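PDB 5NTH: putative aminopeptidase from Leishmania major, which probably acts as a manganese-dependent leucyl aminopeptidase of the M17 family, removing amino acids from the N-termini of peptides. Local coordinates for residues V213-R218 / V328-I333; G424-S429 / Y457-C462; K430-Y435 / A514-N519; I446-Q451 / F532-Q537. One frame throughout, in Å; residues are numbered along the deposited sequence.

The four contacts show how an M17 catalytic domain is put together from a central mixed sheet and the helices that cover it. Interaction 1 closes first along the chain, pairing helices 203-221 and 323-341; the other three follow, their segments alternating. Interactions 2 and 3 have centres 9 Å apart and share neighbouring strands 432-436 and 456-458, where Val-434 and Val-459 form a probable backbone hydrogen bond; both touch a second subunit. Interaction 4, centred 18 Å from interaction 2, packs helix 439-452, which links those two strands, against helix 528-536. Through Val-528, this last helix reaches interaction 1. This region thus joins the sheet's last strands within the chain, helices and subunit interface.

Interaction 1: V213-R218 / V328-I333; sequences VQLCQR and VFCAFI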
# COMPACT_ATOMS: atom_id res chain seq x y z
N VAL A 213 34.94 -17.06 13.16
CA VAL A 213 34.08 -16.58 12.09
C VAL A 213 32.97 -17.62 11.84
O VAL A 213 31.78 -17.31 11.83
CB VAL A 213 34.86 -16.35 10.79
CG1 VAL A 213 33.95 -16.34 9.58
CG2 VAL A 213 35.64 -15.07 10.82
N GLN A 214 33.36 -18.87 11.68
CA GLN A 214 32.39 -19.93 11.47
C GLN A 214 31.44 -20.24 12.63
O GLN A 214 30.30 -20.63 12.38
CB GLN A 214 33.10 -21.19 11.04
CG GLN A 214 33.45 -21.11 9.58
CD GLN A 214 34.16 -22.33 9.11
OE1 GLN A 214 34.43 -23.21 9.90
NE2 GLN A 214 34.48 -22.39 7.84
N LEU A 215 31.89 -20.12 13.88
CA LEU A 215 30.97 -20.23 15.00
C LEU A 215 29.94 -19.11 14.86
O LEU A 215 28.75 -19.28 15.08
CB LEU A 215 31.68 -20.12 16.34
CG LEU A 215 30.75 -20.09 17.54
CD1 LEU A 215 29.66 -21.14 17.49
CD2 LEU A 215 31.54 -20.26 18.81
N CYS A 216 30.41 -17.95 14.43
CA CYS A 216 29.53 -16.83 14.23
C CYS A 216 28.49 -17.12 13.15
O CYS A 216 27.31 -16.86 13.36
CB CYS A 216 30.34 -15.59 13.91
SG CYS A 216 29.28 -14.17 13.83
N GLN A 217 28.90 -17.66 12.02
CA GLN A 217 27.93 -18.05 10.98
C GLN A 217 26.90 -19.08 11.50
O GLN A 217 25.76 -19.04 11.08
CB GLN A 217 28.62 -18.61 9.75
CG GLN A 217 29.53 -17.64 9.01
CD GLN A 217 30.20 -18.31 7.81
OE1 GLN A 217 31.01 -19.20 7.99
NE2 GLN A 217 29.87 -17.88 6.59
N ARG A 218 27.30 -19.96 12.41
CA ARG A 218 26.43 -20.98 12.95
C ARG A 218 25.37 -20.42 13.84
O ARG A 218 24.21 -20.68 13.65
CB ARG A 218 27.22 -22.00 13.74
CG ARG A 218 26.38 -23.15 14.27
CD ARG A 218 27.21 -24.37 14.57
NE ARG A 218 26.42 -25.49 15.09
CZ ARG A 218 25.66 -26.31 14.35
NH1 ARG A 218 25.52 -26.15 13.04
NH2 ARG A 218 25.03 -27.31 14.96
N VAL A 328 30.74 -9.76 18.03
CA VAL A 328 31.53 -9.42 19.22
C VAL A 328 31.74 -10.59 20.19
O VAL A 328 32.76 -10.65 20.83
CB VAL A 328 30.98 -8.21 20.02
CG1 VAL A 328 30.83 -6.97 19.15
CG2 VAL A 328 29.66 -8.55 20.71
N PHE A 329 30.77 -11.48 20.35
CA PHE A 329 30.96 -12.66 21.21
C PHE A 329 32.11 -13.52 20.70
O PHE A 329 32.99 -13.88 21.46
CB PHE A 329 29.72 -13.51 21.24
CG PHE A 329 29.86 -14.81 22.01
CD1 PHE A 329 30.18 -14.81 23.35
CD2 PHE A 329 29.57 -16.04 21.40
CE1 PHE A 329 30.23 -16.02 24.06
CE2 PHE A 329 29.65 -17.25 22.09
CZ PHE A 329 29.98 -17.23 23.43
N CYS A 330 32.07 -13.86 19.42
CA CYS A 330 33.08 -14.71 18.83
C CYS A 330 34.43 -13.98 18.66
O CYS A 330 35.46 -14.61 18.71
CB CYS A 330 32.64 -15.27 17.48
SG CYS A 330 31.20 -16.33 17.52
N ALA A 331 34.42 -12.67 18.44
CA ALA A 331 35.65 -11.87 18.55
C ALA A 331 36.26 -11.97 19.94
O ALA A 331 37.47 -12.23 20.07
CB ALA A 331 35.42 -10.43 18.18
N PHE A 332 35.47 -11.78 20.98
CA PHE A 332 35.97 -12.03 22.36
C PHE A 332 36.73 -13.36 22.51
O PHE A 332 37.81 -13.41 23.09
CB PHE A 332 34.83 -11.97 23.36
CG PHE A 332 35.22 -12.28 24.78
CD1 PHE A 332 35.76 -11.30 25.59
CD2 PHE A 332 34.97 -13.52 25.32
CE1 PHE A 332 36.07 -11.57 26.92
CE2 PHE A 332 35.27 -13.81 26.63
CZ PHE A 332 35.84 -12.84 27.44
N ILE A 333 36.17 -14.42 21.94
CA ILE A 333 36.71 -15.77 22.07
C ILE A 333 38.06 -15.88 21.41
O ILE A 333 38.99 -16.43 22.01
CB ILE A 333 35.74 -16.78 21.45
CG1 ILE A 333 34.50 -16.84 22.35
CG2 ILE A 333 36.38 -18.16 21.25
CD1 ILE A 333 33.42 -17.78 21.87
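Cys-330 and Leu-215 carry most of a buried helix-helix contact in the catalytic domain, where helices 203-221 and 323-341 run nearly antiparallel (152° between the short segments) with their axes 9.0 Å apart. The centre is the sulfur of Cys-330. With SG anti to the carbonyl carbon (chi1 -63°), the thiol reaches across to the facing helix and rests against Leu-215 and Cys-216 in turn. It meets the branch point of Leu-215, CG standing 3.8 Å from Cys-330 SG. The isobutyl group then extends toward Ile-333, whose CD1 is 4.4 Å from Leu-215 CD2, a looser touch that lengthens the apolar seam. Val-528 of helix 528-536 and Tyr-239 of helix 229-243 pack on side chains of this seam, placing the pair inside a larger helical layer. Roughly at right angles to the direction of the leucine, Cys-330 SG meets Cys-216 CB, also at 3.8 Å. Cys-216 uses CB and its backbone N here, not its own sulfur, and the two cysteines form no disulfide: Cys-216 SG and Cys-330 SG remain 4.7 Å apart. The closest approach is made to the backbone, Cys-330 SG lying 3.6 Å from Cys-216 N.

Interaction 2: G424-S429 / Y457-C462; sequences GVATGS and YPVLYC
Tyr-457 and Val-459 point to the same side of the chain, with Pro-458 between them facing away, and together receive the methyl group of Thr-427, a small example of the chain at strand 456-458 packed against helix 422-427. Tyr-457 comes first. It touches with the root of its side chain rather than its phenol end: its CB lies 4.2 Å from Thr-427 CG2, and the two side chains cross obliquely. Pro-458 follows, its ring resting on Glu-442 and Ile-446 of helix 439-452. Val-459 returns to the contact with a single branch. Its CG1 is 4.0 Å from Thr-427 CG2, the side chains meeting at about a right angle, and 4.3 Å from Ala-426 CB, so that one methyl spans two consecutive residues of the helix. The threonine divides its two branches between different tasks. While CG2 faces the apolar partners, a chi1 of 66° turns OG1 back over its own backbone, within bonding distance of the carbonyl oxygens of Gln-423 and His-431, which must share its proton. The contact already borders the second subunit, whose Pro-458 packs on Tyr-457; Leu-460 and Tyr-461 continue along it, Tyr-461 O bonding to Thr-111 OG1 of that subunit. Within its own chain, the contact lies where helix 422-427 meets strand 456-458, the outermost strand at this end of the eight-stranded sheet. This strand is bonded through Tyr-457 and Val-459 to Val-434 of strand 432-436 and backed by helix 439-452.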
# COMPACT_ATOMS: atom_id res chain seq x y z
N GLY A 424 21.57 0.13 5.01
CA GLY A 424 21.69 -0.34 3.63
C GLY A 424 21.58 0.79 2.60
O GLY A 424 22.33 0.84 1.61
N VAL A 425 20.67 1.72 2.86
CA VAL A 425 20.47 2.86 1.98
C VAL A 425 21.71 3.76 2.00
O VAL A 425 22.13 4.31 0.99
CB VAL A 425 19.22 3.64 2.41
CG1 VAL A 425 19.01 4.87 1.52
CG2 VAL A 425 17.98 2.73 2.42
N ALA A 426 22.29 3.90 3.18
CA ALA A 426 23.49 4.71 3.39
C ALA A 426 24.72 4.19 2.69
O ALA A 426 25.29 4.86 1.82
CB ALA A 426 23.77 4.80 4.89
N THR A 427 25.11 2.97 3.08
CA THR A 427 26.42 2.40 2.81
C THR A 427 26.38 1.01 2.12
O THR A 427 27.39 0.33 2.07
CB THR A 427 27.22 2.30 4.12
OG1 THR A 427 26.60 1.36 5.02
CG2 THR A 427 27.28 3.63 4.80
N GLY A 428 25.24 0.61 1.57
CA GLY A 428 25.17 -0.63 0.79
C GLY A 428 25.13 -1.88 1.64
O GLY A 428 24.89 -1.81 2.83
N SER A 429 25.38 -3.04 1.03
CA SER A 429 25.19 -4.32 1.73
C SER A 429 26.45 -5.02 2.20
O SER A 429 26.36 -6.06 2.84
CB SER A 429 24.41 -5.27 0.83
OG SER A 429 24.99 -5.24 -0.46
N TYR A 457 32.17 1.98 6.81
CA TYR A 457 32.15 3.32 6.26
C TYR A 457 31.48 4.23 7.24
O TYR A 457 30.46 3.84 7.79
CB TYR A 457 31.45 3.36 4.91
CG TYR A 457 31.80 4.59 4.19
CD1 TYR A 457 32.96 4.67 3.45
CD2 TYR A 457 31.02 5.73 4.31
CE1 TYR A 457 33.32 5.86 2.79
CE2 TYR A 457 31.36 6.93 3.68
CZ TYR A 457 32.52 6.98 2.93
OH TYR A 457 32.84 8.13 2.28
N PRO A 458 32.07 5.42 7.47
CA PRO A 458 31.53 6.41 8.39
C PRO A 458 30.12 6.87 8.09
O PRO A 458 29.79 7.09 6.95
CB PRO A 458 32.49 7.61 8.19
CG PRO A 458 33.78 6.99 7.80
CD PRO A 458 33.34 5.89 6.89
N VAL A 459 29.30 7.02 9.10
CA VAL A 459 28.07 7.79 8.91
C VAL A 459 28.01 9.01 9.82
O VAL A 459 28.59 9.03 10.90
CB VAL A 459 26.77 6.96 9.09
CG1 VAL A 459 26.61 6.02 7.92
CG2 VAL A 459 26.74 6.25 10.44
N LEU A 460 27.23 9.99 9.36
CA LEU A 460 27.11 11.28 10.00
C LEU A 460 27.09 11.19 11.52
O LEU A 460 26.29 10.49 12.07
CB LEU A 460 25.84 11.95 9.49
CG LEU A 460 25.62 13.39 9.96
CD1 LEU A 460 26.74 14.31 9.49
CD2 LEU A 460 24.26 13.90 9.51
N TYR A 461 28.03 11.87 12.19
CA TYR A 461 27.98 12.03 13.65
C TYR A 461 27.62 13.50 13.91
O TYR A 461 28.39 14.41 13.56
CB TYR A 461 29.30 11.67 14.33
CG TYR A 461 29.29 11.81 15.85
CD1 TYR A 461 28.87 10.76 16.65
CD2 TYR A 461 29.71 12.99 16.47
CE1 TYR A 461 28.86 10.89 18.03
CE2 TYR A 461 29.68 13.13 17.85
CZ TYR A 461 29.26 12.09 18.61
OH TYR A 461 29.26 12.23 19.93
N CYS A 462 26.44 13.73 14.50
CA CYS A 462 25.93 15.08 14.67
C CYS A 462 24.82 15.09 15.71
O CYS A 462 23.69 15.36 15.37
CB CYS A 462 25.44 15.64 13.34
SG CYS A 462 25.24 17.43 13.40

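Interaction 3: K430-Y435 / A514-N519; sequences KHAGVY and AYPTSN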
# COMPACT_ATOMS: atom_id res chain seq x y z
N LYS A 430 27.60 -4.44 1.87
CA LYS A 430 28.91 -4.98 2.25
C LYS A 430 29.61 -4.14 3.29
O LYS A 430 30.43 -4.65 4.01
CB LYS A 430 29.84 -5.08 1.03
CG LYS A 430 29.16 -5.49 -0.29
CD LYS A 430 29.28 -6.97 -0.62
CE LYS A 430 28.68 -7.23 -2.00
NZ LYS A 430 29.50 -6.78 -3.17
N HIS A 431 29.34 -2.83 3.32
CA HIS A 431 29.94 -1.91 4.32
C HIS A 431 29.01 -1.63 5.50
O HIS A 431 27.90 -1.13 5.32
CB HIS A 431 30.23 -0.57 3.69
CG HIS A 431 31.25 -0.60 2.62
ND1 HIS A 431 30.98 -1.06 1.36
CD2 HIS A 431 32.53 -0.17 2.59
CE1 HIS A 431 32.05 -0.94 0.60
NE2 HIS A 431 33.01 -0.40 1.33
N ALA A 432 29.46 -1.93 6.70
CA ALA A 432 28.77 -1.48 7.88
C ALA A 432 28.84 0.06 7.98
O ALA A 432 29.68 0.72 7.36
CB ALA A 432 29.37 -2.11 9.11
N GLY A 433 27.92 0.61 8.76
CA GLY A 433 27.88 2.04 9.09
C GLY A 433 28.48 2.28 10.46
O GLY A 433 28.08 1.63 11.42
N VAL A 434 29.48 3.15 10.52
CA VAL A 434 30.15 3.43 11.76
C VAL A 434 29.78 4.84 12.20
O VAL A 434 29.96 5.82 11.46
CB VAL A 434 31.67 3.30 11.64
CG1 VAL A 434 32.33 3.64 12.97
CG2 VAL A 434 32.04 1.90 11.21
N TYR A 435 29.27 4.92 13.42
CA TYR A 435 28.83 6.15 14.04
C TYR A 435 29.73 6.30 15.23
O TYR A 435 29.60 5.56 16.21
CB TYR A 435 27.38 6.06 14.48
CG TYR A 435 26.91 7.22 15.35
CD1 TYR A 435 26.46 8.41 14.78
CD2 TYR A 435 26.87 7.09 16.72
CE1 TYR A 435 26.00 9.44 15.56
CE2 TYR A 435 26.41 8.11 17.52
CZ TYR A 435 25.98 9.29 16.94
OH TYR A 435 25.54 10.28 17.79
N ALA A 514 23.65 -4.31 9.62
CA ALA A 514 22.43 -5.03 9.31
C ALA A 514 22.52 -5.88 8.01
O ALA A 514 22.23 -7.06 8.04
CB ALA A 514 21.26 -4.08 9.27
N TYR A 515 22.93 -5.27 6.90
CA TYR A 515 23.08 -5.97 5.61
C TYR A 515 24.38 -6.82 5.46
O TYR A 515 24.31 -7.92 4.95
CB TYR A 515 22.86 -5.01 4.43
CG TYR A 515 21.42 -4.60 4.39
CD1 TYR A 515 20.93 -3.60 5.24
CD2 TYR A 515 20.50 -5.31 3.63
CE1 TYR A 515 19.58 -3.29 5.27
CE2 TYR A 515 19.14 -4.99 3.66
CZ TYR A 515 18.69 -3.98 4.49
OH TYR A 515 17.34 -3.67 4.51
N PRO A 516 25.54 -6.33 5.92
CA PRO A 516 26.78 -7.15 5.76
C PRO A 516 26.81 -8.49 6.54
O PRO A 516 27.61 -9.38 6.23
CB PRO A 516 27.89 -6.21 6.26
CG PRO A 516 27.30 -4.85 6.29
CD PRO A 516 25.82 -5.01 6.51
N THR A 517 25.91 -8.63 7.52
CA THR A 517 25.84 -9.79 8.35
C THR A 517 25.36 -11.04 7.61
O THR A 517 25.48 -12.13 8.13
CB THR A 517 24.87 -9.55 9.53
OG1 THR A 517 25.27 -10.32 10.66
CG2 THR A 517 23.40 -9.95 9.18
N SER A 518 24.75 -10.86 6.45
CA SER A 518 24.26 -11.98 5.67
C SER A 518 24.22 -11.67 4.21
O SER A 518 24.21 -10.52 3.81
CB SER A 518 22.85 -12.42 6.10
OG SER A 518 21.83 -11.67 5.44
N ASN A 519 24.18 -12.73 3.43
CA ASN A 519 24.03 -12.66 2.00
C ASN A 519 23.18 -13.86 1.51
O ASN A 519 22.53 -14.53 2.32
CB ASN A 519 25.41 -12.61 1.39
CG ASN A 519 26.20 -13.89 1.60
OD1 ASN A 519 25.66 -15.00 1.62
ND2 ASN A 519 27.48 -13.75 1.76
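Pro-516 packs its ring on the backbone of Lys-430 to Ala-432, a van der Waals contact between a turn and the approach to strand 432-436 in the catalytic domain. The proline is the second residue of a type I turn from Tyr-515 to Ser-518, and two of its ring carbons share the work. CB faces the start of the other segment, 3.7 Å from Lys-430 O. CG lies over the next peptide link, 3.7 Å both from His-431 C and from Ala-432 N. Only Ala-432 adds a side chain, its CB lying 4.4 Å from Pro-516 CG; Tyr-526 touches both residues and extends the apolar patch. The side chains of Lys-430 and His-431 start away from the turn and find their polar partners elsewhere: His-431 NE2 bonds to Thr-111 O, whereas Lys-430 NZ forms a salt bridge with Glu-468 of the second subunit. On the proline's own side, Pro-516 O accepts a bond from Thr-524 OG1. Ring carbons pressed on a peptide backbone supply no directional bond between the segments, so their fit rests on shape and dispersion, with the polar ends of Lys-430 and His-431 held by residues beyond the contact.

Interaction 4: I446-Q451 / F532-Q537; sequences ISAGLQ and FEFLRQ
The CA atoms of Ala-448 and Phe-534 come within 4.8 Å of each other where helices 439-452 and 528-536 cross in the helical layer of the catalytic fold. The short segments approach to 8.3 Å between axes, with 122° between their directions. A small residue makes such closeness possible. Ala-448 CB presses on the backbone of the other helix, 3.3 Å from Phe-534 N, and also meets Phe-534 CB at 3.6 Å. It approaches the phenyl ring at its edge, near the ring plane; the ring itself, with CG anti to the backbone N (chi1 179°), continues to Asp-444 and Met-445. Beside Phe-534 on the same helix, Glu-533 adds its CB, 3.7 Å from Ala-448 CB. Further along, Gln-451 and Glu-533, both bent at chi2, cross with amide and carboxylate planes 63° apart. Here the touch is carbon on oxygen, Gln-451 CB lying 3.7 Å from Glu-533 OE1, while the amide nitrogen bonds to Tyr-115 OH. The second carboxylate oxygen has two partners, Thr-149 OG1 and, in a salt bridge, Arg-536 one turn on. The modelled 2.5 Å from Arg-536 NH1 to Glu-533 OE2 is short and its exact length doubtful, but NH1 clearly comes from above the carboxylate plane.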
# COMPACT_ATOMS: atom_id res chain seq x y z
N ILE A 446 37.61 2.11 10.27
CA ILE A 446 37.60 1.99 8.81
C ILE A 446 38.78 1.16 8.34
O ILE A 446 38.64 0.24 7.53
CB ILE A 446 37.59 3.37 8.11
CG1 ILE A 446 36.32 4.16 8.46
CG2 ILE A 446 37.66 3.27 6.60
CD1 ILE A 446 35.06 3.38 8.74
N SER A 447 39.94 1.47 8.89
CA SER A 447 41.16 0.76 8.57
C SER A 447 41.19 -0.68 8.99
O SER A 447 41.81 -1.49 8.31
CB SER A 447 42.35 1.45 9.20
OG SER A 447 42.51 2.70 8.56
N ALA A 448 40.58 -1.01 10.12
CA ALA A 448 40.57 -2.40 10.53
C ALA A 448 39.63 -3.17 9.59
O ALA A 448 39.84 -4.33 9.29
CB ALA A 448 40.15 -2.54 11.97
N GLY A 449 38.64 -2.48 9.07
CA GLY A 449 37.79 -3.02 8.04
C GLY A 449 38.50 -3.29 6.73
O GLY A 449 38.21 -4.28 6.08
N LEU A 450 39.40 -2.43 6.31
CA LEU A 450 40.12 -2.66 5.06
C LEU A 450 41.10 -3.80 5.18
O LEU A 450 41.30 -4.56 4.23
CB LEU A 450 40.89 -1.43 4.62
CG LEU A 450 40.08 -0.17 4.39
CD1 LEU A 450 40.97 1.00 3.96
CD2 LEU A 450 38.98 -0.48 3.37
N GLN A 451 41.75 -3.89 6.33
CA GLN A 451 42.70 -4.96 6.58
C GLN A 451 42.01 -6.28 6.83
O GLN A 451 42.57 -7.29 6.50
CB GLN A 451 43.63 -4.64 7.77
CG GLN A 451 44.86 -3.79 7.45
CD GLN A 451 45.80 -4.41 6.42
OE1 GLN A 451 46.08 -3.78 5.38
NE2 GLN A 451 46.31 -5.65 6.69
N PHE A 532 38.99 -8.17 15.82
CA PHE A 532 40.31 -8.70 15.96
C PHE A 532 41.33 -7.70 15.40
O PHE A 532 42.27 -7.35 16.09
CB PHE A 532 40.39 -10.04 15.26
CG PHE A 532 41.56 -10.87 15.68
CD1 PHE A 532 42.77 -10.75 15.04
CD2 PHE A 532 41.45 -11.76 16.75
CE1 PHE A 532 43.84 -11.52 15.44
CE2 PHE A 532 42.52 -12.55 17.15
CZ PHE A 532 43.72 -12.43 16.49
N GLU A 533 41.13 -7.21 14.18
CA GLU A 533 42.08 -6.24 13.59
C GLU A 533 42.14 -4.96 14.40
O GLU A 533 43.22 -4.53 14.82
CB GLU A 533 41.73 -5.88 12.15
CG GLU A 533 42.37 -6.80 11.14
CD GLU A 533 43.91 -6.76 11.14
OE1 GLU A 533 44.50 -5.64 11.18
OE2 GLU A 533 44.54 -7.86 11.10
N PHE A 534 40.97 -4.36 14.60
CA PHE A 534 40.84 -3.12 15.30
C PHE A 534 41.59 -3.12 16.63
O PHE A 534 42.34 -2.20 16.90
CB PHE A 534 39.36 -2.78 15.51
CG PHE A 534 39.13 -1.51 16.25
CD1 PHE A 534 39.31 -0.28 15.62
CD2 PHE A 534 38.78 -1.53 17.59
CE1 PHE A 534 39.14 0.90 16.31
CE2 PHE A 534 38.59 -0.35 18.29
CZ PHE A 534 38.77 0.87 17.65
N LEU A 535 41.40 -4.16 17.43
CA LEU A 535 42.10 -4.31 18.70
C LEU A 535 43.58 -4.68 18.55
O LEU A 535 44.39 -4.21 19.33
CB LEU A 535 41.41 -5.36 19.57
CG LEU A 535 39.97 -5.02 19.91
CD1 LEU A 535 39.32 -6.08 20.78
CD2 LEU A 535 39.90 -3.68 20.62
N ARG A 536 43.93 -5.50 17.56
CA ARG A 536 45.33 -5.84 17.34
C ARG A 536 46.14 -4.57 17.02
O ARG A 536 47.18 -4.33 17.63
CB ARG A 536 45.54 -6.93 16.27
CG ARG A 536 46.54 -7.99 16.71
CD ARG A 536 46.95 -9.03 15.68
NE ARG A 536 47.69 -8.43 14.56
CZ ARG A 536 47.23 -8.30 13.32
NH1 ARG A 536 46.03 -8.75 12.96
NH2 ARG A 536 48.00 -7.73 12.40
N GLN A 537 45.66 -3.74 16.10
CA GLN A 537 46.39 -2.51 15.81
C GLN A 537 46.27 -1.57 17.03
O GLN A 537 45.19 -1.05 17.29
CB GLN A 537 45.90 -1.87 14.50